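Local coordinates for protein MGS-M4 (Unidentified, PDB 4Q3M) that probably acts as a nicotinamide-dependent oxidoreductase of the aldo-keto reductase family, built on a TIM barrel, with a substrate that is still unknown, at residues P13-G18 with D242-T247; N29-A34 with E52-A57; K109-A114 with N139-M144; Y145-A150 with K175-Q180; H162-N167 with P186-Q191. All coordinates share one frame; numbering follows the deposited sequence.

Interaction 1: P13-G18 with D242-T247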
# COMPACT_ATOMS: atom_id res chain seq x y z
N PRO A 13 25.76 -8.83 -4.55
CA PRO A 13 25.41 -9.21 -5.92
C PRO A 13 24.02 -8.71 -6.30
O PRO A 13 23.04 -9.05 -5.64
CB PRO A 13 25.45 -10.74 -5.87
CG PRO A 13 26.44 -11.04 -4.80
CD PRO A 13 26.24 -9.97 -3.76
N ILE A 14 23.95 -7.91 -7.36
CA ILE A 14 22.71 -7.24 -7.74
C ILE A 14 21.62 -8.22 -8.15
O ILE A 14 20.43 -7.88 -8.17
CB ILE A 14 22.95 -6.23 -8.89
CG1 ILE A 14 21.87 -5.14 -8.89
CG2 ILE A 14 23.04 -6.94 -10.23
CD1 ILE A 14 22.10 -4.05 -9.91
N ILE A 15 22.01 -9.45 -8.46
CA ILE A 15 21.05 -10.51 -8.75
C ILE A 15 21.25 -11.67 -7.78
O ILE A 15 22.36 -11.91 -7.30
CB ILE A 15 21.16 -11.01 -10.21
CG1 ILE A 15 19.91 -11.81 -10.59
CG2 ILE A 15 22.43 -11.82 -10.42
CD1 ILE A 15 19.95 -12.37 -11.99
N GLY A 16 20.17 -12.37 -7.47
CA GLY A 16 20.23 -13.51 -6.58
C GLY A 16 19.05 -14.43 -6.75
O GLY A 16 18.04 -14.05 -7.34
N LEU A 17 19.17 -15.65 -6.25
CA LEU A 17 18.08 -16.62 -6.33
C LEU A 17 17.07 -16.42 -5.20
O LEU A 17 17.44 -16.33 -4.03
CB LEU A 17 18.62 -18.05 -6.29
CG LEU A 17 17.54 -19.13 -6.22
CD1 LEU A 17 16.70 -19.13 -7.49
CD2 LEU A 17 18.15 -20.50 -5.98
N GLY A 18 15.80 -16.34 -5.57
CA GLY A 18 14.74 -16.27 -4.59
C GLY A 18 14.26 -17.66 -4.22
O GLY A 18 14.12 -18.53 -5.08
N ASP A 242 20.87 -15.02 -17.19
CA ASP A 242 21.40 -14.51 -18.46
C ASP A 242 20.85 -13.11 -18.72
O ASP A 242 19.95 -12.93 -19.54
CB ASP A 242 21.04 -15.45 -19.61
CG ASP A 242 21.77 -15.10 -20.89
OD1 ASP A 242 22.84 -14.45 -20.81
OD2 ASP A 242 21.29 -15.47 -21.98
N VAL A 243 21.40 -12.13 -18.01
CA VAL A 243 20.86 -10.78 -18.03
C VAL A 243 21.99 -9.75 -18.02
O VAL A 243 21.77 -8.56 -17.84
CB VAL A 243 19.91 -10.57 -16.81
CG1 VAL A 243 20.70 -10.37 -15.53
CG2 VAL A 243 18.95 -9.43 -17.06
N PHE A 244 23.21 -10.23 -18.26
CA PHE A 244 24.38 -9.36 -18.26
C PHE A 244 25.10 -9.36 -19.60
O PHE A 244 26.29 -9.07 -19.68
CB PHE A 244 25.35 -9.78 -17.15
CG PHE A 244 24.72 -9.86 -15.79
CD1 PHE A 244 24.47 -8.72 -15.06
CD2 PHE A 244 24.38 -11.09 -15.25
CE1 PHE A 244 23.89 -8.79 -13.81
CE2 PHE A 244 23.80 -11.17 -14.00
CZ PHE A 244 23.55 -10.02 -13.28
N ASP A 245 24.37 -9.68 -20.67
CA ASP A 245 24.95 -9.70 -22.00
C ASP A 245 24.24 -8.71 -22.92
O ASP A 245 24.45 -8.72 -24.14
CB ASP A 245 24.90 -11.11 -22.60
CG ASP A 245 23.48 -11.64 -22.70
OD1 ASP A 245 22.61 -11.17 -21.94
OD2 ASP A 245 23.25 -12.54 -23.54
N PHE A 246 23.40 -7.86 -22.34
CA PHE A 246 22.69 -6.84 -23.10
C PHE A 246 22.30 -5.67 -22.21
O PHE A 246 22.47 -5.71 -20.99
CB PHE A 246 21.46 -7.43 -23.79
CG PHE A 246 20.26 -7.55 -22.89
CD1 PHE A 246 19.15 -6.75 -23.08
CD2 PHE A 246 20.25 -8.46 -21.85
CE1 PHE A 246 18.04 -6.85 -22.26
CE2 PHE A 246 19.14 -8.58 -21.02
CZ PHE A 246 18.04 -7.77 -21.23
N THR A 247 21.76 -4.62 -22.83
CA THR A 247 21.40 -3.40 -22.11
C THR A 247 20.06 -2.86 -22.60
O THR A 247 19.56 -3.26 -23.65
CB THR A 247 22.47 -2.31 -22.27
OG1 THR A 247 22.05 -1.12 -21.59
CG2 THR A 247 22.70 -2.00 -23.74
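At the start of the TIM barrel, where the chain runs from the N-terminal hairpin into the first barrel strand (17-18), Ile14 and Ile15 pack against Val243 and Phe244 of the loop between helices 234-241 and 250-257. Ile15 does most of the touching on its side, and its two branches go to different partners. CG2 comes up to the edge of the Phe244 ring, lying in the ring plane with CG2 3.6 Å from Phe244 CZ. The longer branch, with CG1 anti to the backbone N (chi1 -164°), carries CD1 on toward Val243, where Ile15 CD1 and Val243 CG1 meet tip to tip at 4.1 Å. Ile14 adds a second methyl at the same ring's edge, its CG2 4.1 Å from Phe244 CE1. The methyl CG1 of Val243 meets the ring as well, sitting 3.5 Å above the Phe244 plane, over the centre of one face. A branched isoleucine suits position Ile15 because its two arms reach separate neighbours, while the phenyl ring turns its CE1-CZ-CE2 edge to the isoleucine methyls. Beyond the pair, His2 touches Phe244, and Ile221 of helix 212-222 touches Ile14. Cutting Phe244 back to an alanine removes the whole ring, and Ile15 CG2 would probably be left facing a gap, with Val243 CG1 losing the surface it covers. No hydrogen bond crosses between the two segments, which implies that their direct contact is apolar and that its fit depends on the shapes of the branches and the ring.

Interaction 2: N29-A34 with E52-A57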
# COMPACT_ATOMS: atom_id res chain seq x y z
N ASN A 29 17.85 -28.38 -4.54
CA ASN A 29 18.25 -28.48 -5.94
C ASN A 29 18.35 -27.12 -6.62
O ASN A 29 19.27 -26.87 -7.39
CB ASN A 29 17.26 -29.36 -6.71
CG ASN A 29 17.36 -30.83 -6.32
OD1 ASN A 29 18.42 -31.30 -5.92
ND2 ASN A 29 16.25 -31.55 -6.44
N ALA A 30 17.39 -26.25 -6.32
CA ALA A 30 17.33 -24.92 -6.94
C ALA A 30 18.57 -24.09 -6.61
O ALA A 30 19.13 -23.43 -7.49
CB ALA A 30 16.08 -24.19 -6.50
N VAL A 31 18.99 -24.13 -5.35
CA VAL A 31 20.15 -23.36 -4.90
C VAL A 31 21.42 -23.74 -5.67
O VAL A 31 22.12 -22.86 -6.17
CB VAL A 31 20.40 -23.55 -3.39
CG1 VAL A 31 21.76 -22.99 -3.00
CG2 VAL A 31 19.29 -22.90 -2.58
N LYS A 32 21.69 -25.03 -5.77
CA LYS A 32 22.89 -25.50 -6.47
C LYS A 32 22.78 -25.30 -7.98
O LYS A 32 23.76 -24.93 -8.63
CB LYS A 32 23.15 -26.97 -6.16
CG LYS A 32 24.42 -27.50 -6.80
CD LYS A 32 25.40 -28.00 -5.75
CE LYS A 32 24.76 -29.08 -4.89
NZ LYS A 32 25.74 -29.67 -3.95
N ALA A 33 21.59 -25.54 -8.53
CA ALA A 33 21.35 -25.31 -9.95
C ALA A 33 21.59 -23.85 -10.29
O ALA A 33 21.95 -23.51 -11.41
CB ALA A 33 19.93 -25.72 -10.32
N ALA A 34 21.39 -22.98 -9.29
CA ALA A 34 21.67 -21.56 -9.43
C ALA A 34 23.15 -21.27 -9.22
O ALA A 34 23.77 -20.55 -9.99
CB ALA A 34 20.83 -20.76 -8.46
N GLU A 52 17.56 -25.01 6.15
CA GLU A 52 18.31 -26.25 6.26
C GLU A 52 18.80 -26.73 4.90
O GLU A 52 19.98 -27.03 4.73
CB GLU A 52 17.45 -27.32 6.93
CG GLU A 52 17.14 -27.05 8.39
CD GLU A 52 16.49 -28.23 9.08
OE1 GLU A 52 16.91 -29.38 8.81
OE2 GLU A 52 15.57 -28.02 9.89
N GLU A 53 17.89 -26.79 3.94
CA GLU A 53 18.21 -27.27 2.60
C GLU A 53 19.09 -26.28 1.84
O GLU A 53 19.96 -26.68 1.06
CB GLU A 53 16.94 -27.55 1.80
CG GLU A 53 16.10 -28.69 2.35
CD GLU A 53 14.93 -29.04 1.46
OE1 GLU A 53 14.76 -28.38 0.41
OE2 GLU A 53 14.17 -29.97 1.81
N VAL A 54 18.86 -24.99 2.06
CA VAL A 54 19.66 -23.95 1.43
C VAL A 54 21.10 -23.99 1.94
O VAL A 54 22.05 -23.94 1.16
CB VAL A 54 19.07 -22.54 1.68
CG1 VAL A 54 20.07 -21.46 1.28
CG2 VAL A 54 17.76 -22.38 0.92
N GLY A 55 21.25 -24.11 3.26
CA GLY A 55 22.55 -24.12 3.89
C GLY A 55 23.43 -25.29 3.50
O GLY A 55 24.65 -25.15 3.38
N ARG A 56 22.81 -26.45 3.30
CA ARG A 56 23.55 -27.65 2.93
C ARG A 56 23.92 -27.66 1.45
O ARG A 56 24.93 -28.25 1.05
CB ARG A 56 22.75 -28.91 3.28
CG ARG A 56 22.63 -29.16 4.77
CD ARG A 56 21.87 -30.44 5.06
NE ARG A 56 21.71 -30.66 6.50
CZ ARG A 56 20.77 -30.07 7.23
NH1 ARG A 56 19.92 -29.24 6.67
NH2 ARG A 56 20.69 -30.32 8.53
N ALA A 57 23.10 -27.00 0.64
CA ALA A 57 23.38 -26.87 -0.79
C ALA A 57 24.60 -25.98 -1.01
O ALA A 57 25.34 -26.14 -1.97
CB ALA A 57 22.18 -26.32 -1.52
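Helices 26-37 and 51-59 run in roughly the same direction, their segments Asn29-Ala34 and Glu52-Ala57 crossing at -33° with the axes 8.6 Å apart at closest approach, and Lys32 and Ala57 are the nearest CA pair. These are successive helices on the outside of the (beta/alpha)8 barrel, separated in the chain by strand 41-43. Val31 points into the interface and splits its work between two partners. Its CG1, anti to the backbone N (chi1 168°), rests 3.7 Å from Ala57 CB, and its CG2 lies 3.9 Å from Val54 CG2, the two valine side chains crossing at about a right angle. Ala57 suits its place because a single methyl can sit this near the other helix without pushing it away, and Val31 and Val54 supply compact, branched bulk. Both valines also touch Ile42 of the intervening strand, so the same apolar layer joins the two helices to the barrel wall. Farther out, polar groups take over. Glu53 OE2 accepts a hydrogen bond from Asn25 N just ahead of the first helix, a second tie between the two elements. Lys32 bends at its second and third torsions and lies along the outer side of the interface. Its ammonium group gives weak hydrogen bonds to Asp60 O and Tyr28 OH, and NZ stands 4.1 Å from Ala57 O.

Interaction 3: K109-A114 with N139-M144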
# COMPACT_ATOMS: atom_id res chain seq x y z
N LYS A 109 5.81 -4.37 12.28
CA LYS A 109 4.87 -4.77 13.32
C LYS A 109 4.86 -3.75 14.46
O LYS A 109 4.86 -4.12 15.63
CB LYS A 109 5.22 -6.15 13.87
CG LYS A 109 5.18 -7.26 12.83
CD LYS A 109 3.75 -7.63 12.46
CE LYS A 109 3.01 -8.24 13.64
NZ LYS A 109 1.66 -8.74 13.26
N GLY A 110 4.83 -2.47 14.11
CA GLY A 110 4.88 -1.41 15.10
C GLY A 110 6.28 -0.84 15.24
O GLY A 110 7.26 -1.55 15.03
N TYR A 111 6.37 0.44 15.59
CA TYR A 111 7.66 1.11 15.70
C TYR A 111 8.52 0.51 16.82
O TYR A 111 9.71 0.26 16.63
CB TYR A 111 7.47 2.61 15.95
CG TYR A 111 6.82 3.34 14.80
CD1 TYR A 111 7.42 3.37 13.54
CD2 TYR A 111 5.62 4.02 14.97
CE1 TYR A 111 6.83 4.05 12.49
CE2 TYR A 111 5.03 4.70 13.92
CZ TYR A 111 5.64 4.71 12.69
OH TYR A 111 5.05 5.38 11.64
N ASP A 112 7.91 0.29 17.98
CA ASP A 112 8.63 -0.24 19.13
C ASP A 112 9.18 -1.63 18.86
O ASP A 112 10.30 -1.95 19.24
CB ASP A 112 7.72 -0.26 20.36
CG ASP A 112 8.46 -0.66 21.62
OD1 ASP A 112 9.05 0.22 22.28
OD2 ASP A 112 8.46 -1.87 21.95
N ASN A 113 8.38 -2.47 18.20
CA ASN A 113 8.82 -3.80 17.82
C ASN A 113 9.93 -3.74 16.78
O ASN A 113 10.82 -4.59 16.76
CB ASN A 113 7.66 -4.64 17.29
CG ASN A 113 6.78 -5.18 18.39
OD1 ASN A 113 7.22 -5.35 19.53
ND2 ASN A 113 5.53 -5.48 18.06
N ALA A 114 9.87 -2.73 15.91
CA ALA A 114 10.87 -2.55 14.88
C ALA A 114 12.21 -2.14 15.49
O ALA A 114 13.25 -2.72 15.16
CB ALA A 114 10.41 -1.50 13.87
N ASN A 139 7.58 0.77 4.64
CA ASN A 139 7.23 1.95 3.86
C ASN A 139 8.04 3.15 4.33
O ASN A 139 8.92 3.02 5.18
CB ASN A 139 5.73 2.24 3.97
CG ASN A 139 5.17 2.89 2.72
OD1 ASN A 139 5.92 3.44 1.90
ND2 ASN A 139 3.85 2.85 2.56
N VAL A 140 7.75 4.33 3.78
CA VAL A 140 8.54 5.52 4.04
C VAL A 140 8.56 5.92 5.52
O VAL A 140 9.63 6.12 6.09
CB VAL A 140 8.03 6.72 3.21
CG1 VAL A 140 8.69 8.01 3.68
CG2 VAL A 140 8.29 6.49 1.73
N HIS A 141 7.39 6.01 6.14
CA HIS A 141 7.32 6.45 7.53
C HIS A 141 7.93 5.43 8.48
O HIS A 141 8.36 5.77 9.58
CB HIS A 141 5.88 6.77 7.94
CG HIS A 141 4.92 5.64 7.72
ND1 HIS A 141 4.44 5.29 6.48
CD2 HIS A 141 4.33 4.80 8.60
CE1 HIS A 141 3.61 4.28 6.59
NE2 HIS A 141 3.52 3.95 7.87
N HIS A 142 7.96 4.17 8.06
CA HIS A 142 8.65 3.13 8.83
C HIS A 142 10.15 3.35 8.77
O HIS A 142 10.85 3.20 9.77
CB HIS A 142 8.30 1.74 8.30
CG HIS A 142 6.83 1.45 8.29
ND1 HIS A 142 6.24 0.64 7.34
CD2 HIS A 142 5.83 1.86 9.11
CE1 HIS A 142 4.94 0.56 7.58
NE2 HIS A 142 4.67 1.30 8.64
N LEU A 143 10.64 3.72 7.59
CA LEU A 143 12.06 3.98 7.40
C LEU A 143 12.50 5.24 8.13
O LEU A 143 13.59 5.28 8.70
CB LEU A 143 12.38 4.09 5.91
CG LEU A 143 12.16 2.83 5.07
CD1 LEU A 143 12.43 3.10 3.60
CD2 LEU A 143 13.04 1.69 5.58
N MET A 144 11.64 6.26 8.11
CA MET A 144 11.93 7.52 8.80
C MET A 144 12.19 7.30 10.28
O MET A 144 13.04 7.95 10.89
CB MET A 144 10.79 8.52 8.61
CG MET A 144 10.57 8.97 7.18
SD MET A 144 9.59 10.47 7.02
CE MET A 144 8.02 9.95 7.71
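Tyr111 reaches across to His141 and His142. From CB, chi1 of -65° sets CG anti to the carbonyl carbon, and the ring leads away from its own helix toward the other segment. CE1 is the first atom to meet it, 3.7 Å from His141 O and 4.1 Å from His142 CD2, the latter at the edge of the imidazole. At the tip, OH lies 3.2 Å from His141 CD2, in the plane of that ring and at its edge. The tyrosine crosses both histidine side chains at about a right angle. A long aromatic residue suits the place because its ring bridges the space between helices 111-126 and 140-149, two neighbouring outer helices of the TIM barrel near their N-terminal ends. Phe108, edge-to-face with Tyr111, also stacks on His142. A leucine in place of Tyr111 has neither the ring nor its hydroxyl, and would probably leave the edge of His141 without its neighbour and a gap between the helices. His141 CE1 lies 3.7 Å above the plane of the His142 ring, toward its rim, the two rings being steeply inclined. His142 ND1 accepts a hydrogen bond from Asn139 N, 3.0 Å away, at an N-H...N angle of 161° but with the donor tilted 29° out of the imidazole plane, so the proton of this ring would probably sit on NE2, which is hydrogen-bonded to Asp270 OD1. His141 NE2 makes a weak bond to the other oxygen, Asp270 OD2. His141 also packs on Val140 of the second subunit.

Interaction 4: Y145-A150 with K175-Q180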
# COMPACT_ATOMS: atom_id res chain seq x y z
N TYR A 145 11.45 6.36 10.87
CA TYR A 145 11.60 6.04 12.28
C TYR A 145 12.94 5.37 12.56
O TYR A 145 13.60 5.68 13.56
CB TYR A 145 10.46 5.13 12.74
CG TYR A 145 10.47 4.84 14.23
CD1 TYR A 145 9.93 5.74 15.14
CD2 TYR A 145 11.02 3.66 14.72
CE1 TYR A 145 9.94 5.48 16.49
CE2 TYR A 145 11.04 3.39 16.07
CZ TYR A 145 10.50 4.30 16.96
OH TYR A 145 10.51 4.03 18.31
N LEU A 146 13.31 4.43 11.73
CA LEU A 146 14.58 3.79 11.81
C LEU A 146 15.79 4.73 11.52
O LEU A 146 16.78 4.66 12.21
CB LEU A 146 14.56 2.57 10.91
CG LEU A 146 14.75 1.20 11.50
CD1 LEU A 146 13.96 1.02 12.78
CD2 LEU A 146 14.33 0.16 10.52
N MET A 147 15.68 5.59 10.52
CA MET A 147 16.69 6.60 10.21
C MET A 147 16.93 7.51 11.41
O MET A 147 18.06 7.91 11.69
CB MET A 147 16.27 7.44 9.00
CG MET A 147 16.23 6.67 7.69
SD MET A 147 17.82 5.94 7.27
CE MET A 147 18.84 7.40 7.16
N GLU A 148 15.86 7.83 12.13
CA GLU A 148 15.94 8.71 13.28
C GLU A 148 16.54 8.01 14.51
O GLU A 148 17.35 8.60 15.22
CB GLU A 148 14.55 9.25 13.63
CG GLU A 148 14.52 10.17 14.84
CD GLU A 148 15.20 11.50 14.57
OE1 GLU A 148 15.33 11.89 13.39
OE2 GLU A 148 15.61 12.17 15.55
N ASN A 149 16.16 6.76 14.74
CA ASN A 149 16.47 6.10 16.00
C ASN A 149 17.59 5.06 15.96
O ASN A 149 18.14 4.71 17.00
CB ASN A 149 15.20 5.45 16.56
CG ASN A 149 14.16 6.47 16.99
OD1 ASN A 149 14.33 7.16 17.99
ND2 ASN A 149 13.08 6.57 16.22
N ALA A 150 17.92 4.56 14.78
CA ALA A 150 18.99 3.57 14.67
C ALA A 150 20.35 4.22 14.89
O ALA A 150 20.55 5.40 14.61
CB ALA A 150 18.95 2.87 13.32
N LYS A 175 17.18 6.01 -1.85
CA LYS A 175 18.42 6.50 -2.43
C LYS A 175 18.89 7.78 -1.75
O LYS A 175 20.10 7.99 -1.58
CB LYS A 175 18.26 6.74 -3.93
CG LYS A 175 18.32 5.47 -4.77
CD LYS A 175 18.44 5.78 -6.25
CE LYS A 175 17.21 6.50 -6.78
NZ LYS A 175 17.37 6.90 -8.20
N LYS A 176 17.95 8.63 -1.35
CA LYS A 176 18.29 9.85 -0.63
C LYS A 176 18.82 9.55 0.76
O LYS A 176 19.61 10.31 1.31
CB LYS A 176 17.07 10.78 -0.54
CG LYS A 176 16.67 11.42 -1.86
CD LYS A 176 15.49 12.36 -1.68
CE LYS A 176 15.09 13.01 -2.99
NZ LYS A 176 13.96 13.96 -2.83
N ASN A 177 18.38 8.43 1.32
CA ASN A 177 18.79 8.03 2.67
C ASN A 177 19.76 6.85 2.66
O ASN A 177 19.91 6.16 3.66
CB ASN A 177 17.57 7.70 3.52
CG ASN A 177 16.71 8.91 3.80
OD1 ASN A 177 16.91 9.62 4.79
ND2 ASN A 177 15.74 9.17 2.93
N ASN A 178 20.41 6.65 1.52
CA ASN A 178 21.45 5.63 1.37
C ASN A 178 20.99 4.23 1.72
O ASN A 178 21.71 3.45 2.35
CB ASN A 178 22.67 6.00 2.22
CG ASN A 178 23.03 7.47 2.10
OD1 ASN A 178 23.58 7.91 1.09
ND2 ASN A 178 22.73 8.24 3.15
N ILE A 179 19.77 3.90 1.31
CA ILE A 179 19.22 2.57 1.52
C ILE A 179 19.09 1.84 0.19
O ILE A 179 18.45 2.34 -0.74
CB ILE A 179 17.84 2.62 2.21
CG1 ILE A 179 17.94 3.35 3.55
CG2 ILE A 179 17.28 1.22 2.40
CD1 ILE A 179 16.61 3.51 4.26
N GLN A 180 19.71 0.67 0.09
CA GLN A 180 19.64 -0.12 -1.13
C GLN A 180 18.29 -0.81 -1.24
O GLN A 180 17.99 -1.73 -0.48
CB GLN A 180 20.76 -1.15 -1.20
CG GLN A 180 20.67 -2.09 -2.39
CD GLN A 180 20.83 -1.36 -3.72
OE1 GLN A 180 21.69 -0.50 -3.86
NE2 GLN A 180 19.99 -1.71 -4.68
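Met147 is folded back on itself as it meets Asn177 and Ile179, with all three of its side-chain torsions close to -60° (chi3 -60°), and this coiled thioether makes every contact of its segment with the other. The methyl CE ends over the backbone turn at Asn177, 3.8 Å from Asn177 OD1 and 3.9 Å from Asn177 O, while SD lies 4.1 Å from Ile179 CD1, the methionine and isoleucine sliding past each other in opposite directions. An unbranched, flexible side chain suits this spot, since it can curl to touch a polar turn at one end and an apolar methyl along its length. No hydrogen bond crosses between the segments. The amide of Asn177 is engaged instead within its own helix end, ND2 bonding to Tyr173 O. On the other segment, Asn149 doubles back on its helix: its N and ND2 reach Tyr145 O from opposite faces of the carbonyl plane, ND2 at 2.9 Å, and ND2 also lies 3.3 Å above the centre of the Tyr145 ring. Asn178, with a positive phi of 57°, takes the C-prime place in a Schellman motif in which Ile179 N turns back to Cys174 O; asparagine tolerates such a left-handed backbone better than most residues. The whole is a helix-to-turn contact of the (beta/alpha)8 barrel, in which helix 140-149 packs on the turn that ends helix 168-176 and leads into strand 180-184.

Interaction 5: H162-N167 with P186-Q191. With SO4 (sulfate ion), chain G.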
# COMPACT_ATOMS: atom_id res chain seq x y z
N HIS A 162 8.04 -4.44 -9.25
CA HIS A 162 8.02 -4.97 -10.60
C HIS A 162 7.45 -3.92 -11.56
O HIS A 162 7.21 -2.78 -11.18
CB HIS A 162 7.21 -6.26 -10.67
CG HIS A 162 5.96 -6.24 -9.84
ND1 HIS A 162 4.87 -5.46 -10.17
CD2 HIS A 162 5.63 -6.89 -8.70
CE1 HIS A 162 3.92 -5.64 -9.26
NE2 HIS A 162 4.36 -6.51 -8.37
N VAL A 163 7.25 -4.32 -12.82
CA VAL A 163 6.88 -3.36 -13.86
C VAL A 163 5.49 -2.76 -13.69
O VAL A 163 5.18 -1.73 -14.29
CB VAL A 163 6.97 -4.01 -15.25
CG1 VAL A 163 8.41 -4.42 -15.56
CG2 VAL A 163 6.04 -5.21 -15.34
N THR A 164 4.64 -3.38 -12.87
CA THR A 164 3.31 -2.84 -12.61
C THR A 164 3.26 -2.11 -11.27
O THR A 164 2.33 -1.35 -11.01
CB THR A 164 2.23 -3.94 -12.64
OG1 THR A 164 2.64 -5.05 -11.85
CG2 THR A 164 2.00 -4.41 -14.07
N LEU A 165 4.27 -2.34 -10.43
CA LEU A 165 4.41 -1.61 -9.17
C LEU A 165 5.86 -1.16 -9.03
O LEU A 165 6.67 -1.80 -8.36
CB LEU A 165 4.01 -2.49 -7.99
CG LEU A 165 3.91 -1.81 -6.62
CD1 LEU A 165 2.68 -0.90 -6.56
CD2 LEU A 165 3.89 -2.83 -5.50
N GLN A 166 6.19 -0.04 -9.67
CA GLN A 166 7.58 0.35 -9.88
C GLN A 166 8.21 1.08 -8.69
O GLN A 166 9.44 1.16 -8.59
CB GLN A 166 7.69 1.20 -11.14
CG GLN A 166 7.11 0.52 -12.38
CD GLN A 166 7.45 1.25 -13.66
OE1 GLN A 166 8.13 2.28 -13.65
NE2 GLN A 166 6.99 0.71 -14.78
N ASN A 167 7.37 1.62 -7.80
CA ASN A 167 7.83 2.22 -6.55
C ASN A 167 8.91 3.29 -6.71
O ASN A 167 9.92 3.27 -6.00
CB ASN A 167 8.36 1.13 -5.61
CG ASN A 167 7.33 0.07 -5.30
OD1 ASN A 167 6.13 0.35 -5.27
ND2 ASN A 167 7.79 -1.16 -5.08
N PRO A 186 9.93 -9.98 -8.61
CA PRO A 186 10.20 -9.15 -9.78
C PRO A 186 9.45 -9.64 -11.02
O PRO A 186 9.29 -8.89 -11.98
CB PRO A 186 11.71 -9.30 -9.97
CG PRO A 186 12.00 -10.66 -9.45
CD PRO A 186 11.05 -10.88 -8.30
N LEU A 187 9.00 -10.89 -10.98
CA LEU A 187 8.20 -11.45 -12.07
C LEU A 187 6.73 -11.48 -11.68
O LEU A 187 5.96 -12.28 -12.21
CB LEU A 187 8.70 -12.85 -12.43
CG LEU A 187 10.16 -12.96 -12.87
CD1 LEU A 187 10.46 -14.35 -13.40
CD2 LEU A 187 10.49 -11.90 -13.91
N MET A 188 6.36 -10.61 -10.75
CA MET A 188 4.99 -10.47 -10.26
C MET A 188 4.44 -11.74 -9.61
O MET A 188 3.23 -11.92 -9.51
CB MET A 188 4.06 -10.02 -11.39
CG MET A 188 4.31 -8.60 -11.87
SD MET A 188 3.13 -8.06 -13.13
CE MET A 188 1.59 -8.18 -12.23
N SER A 189 5.35 -12.62 -9.18
CA SER A 189 5.00 -13.83 -8.43
C SER A 189 3.89 -14.66 -9.08
O SER A 189 3.95 -14.96 -10.27
CB SER A 189 4.60 -13.46 -7.00
OG SER A 189 4.20 -14.61 -6.27
N HIS A 190 2.89 -15.01 -8.28
CA HIS A 190 1.77 -15.83 -8.75
C HIS A 190 0.92 -15.10 -9.78
O HIS A 190 0.10 -15.72 -10.47
CB HIS A 190 0.91 -16.28 -7.57
CG HIS A 190 0.27 -15.14 -6.82
ND1 HIS A 190 -0.96 -14.63 -7.16
CD2 HIS A 190 0.70 -14.42 -5.76
CE1 HIS A 190 -1.27 -13.65 -6.33
NE2 HIS A 190 -0.27 -13.49 -5.48
N GLN A 191 1.11 -13.79 -9.88
CA GLN A 191 0.47 -13.01 -10.93
C GLN A 191 1.39 -12.93 -12.15
O GLN A 191 1.49 -11.89 -12.80
CB GLN A 191 0.12 -11.60 -10.43
CG GLN A 191 -0.98 -11.58 -9.39
CD GLN A 191 -2.30 -12.11 -9.93
OE1 GLN A 191 -2.93 -12.98 -9.33
NE2 GLN A 191 -2.72 -11.58 -11.07
S SO4 G . 8.97 -13.98 -8.68
O1 SO4 G . 8.37 -15.24 -9.09
O2 SO4 G . 9.08 -13.94 -7.23
O3 SO4 G . 10.30 -13.86 -9.28
O4 SO4 G . 8.13 -12.87 -9.14
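Two first torsions bring His162 and Met188 together: chi1 of 40° puts the imidazole between its backbone N and carbonyl carbon, and chi1 of -69° sets Met188 CG anti to its own carbonyl carbon, over one face of that ring. The result is a CH-pi contact, Met188 CG standing 3.6 Å from the ring centroid of His162. A bend at chi3 of 61° then swings the end of the methionine toward Thr164, where SD is 3.3 Å from Thr164 OG1, and SD also lies obliquely over the histidine. At the foot of the ring, His162 CB is 3.6 Å from Pro186 O. The imidazole's outer nitrogen is held from elsewhere, NE2 being hydrogen-bonded to Glu160 OE2, which fixes how the ring is turned. Both segments are loops at the C-terminal ends of barrel strands, after 156-160 and after 180-184. Met188 has a left-handed backbone, and around it the chain curls until two peptide N-H groups converge on one sulfate oxygen: Leu187 N and Ser189 N are each 2.8 Å from O4. Lys230 N binds the same ion. The sulfate probably came from the crystallisation liquor, but its place is consistent with the cofactor phosphate site that aldo-keto reductases form from the loops after the last two barrel strands. Met188 suits its place because its unbranched chain can set CG over the imidazole face and carry SD on to Thr164. The chemistry implies that main-chain N-H groups grip the anion, while the packing of Met188 on His162 lies behind them and is likely to favour the loop's shape.

Following the chain from the N terminus, interaction 1 opens first, and by joining the start of the barrel to the loop after helix 234-241 it closes a long loop that encloses the other four. Interaction 2 comes next, a short closure between successive helices, and it touches interaction 1 where Leu17 CD2 packs on Ala30 and Ala34. Interactions 3 and 4 follow in series: the first joins helices 111-126 and 140-149, the second ties helix 140-149 to the end of helix 168-176. Interaction 5, between the loops after strands 156-160 and 180-184, crosses interaction 4, because 162-167 lies between the halves of interaction 4 and 186-191 beyond them. Interactions 3 and 5 both touch the second subunit.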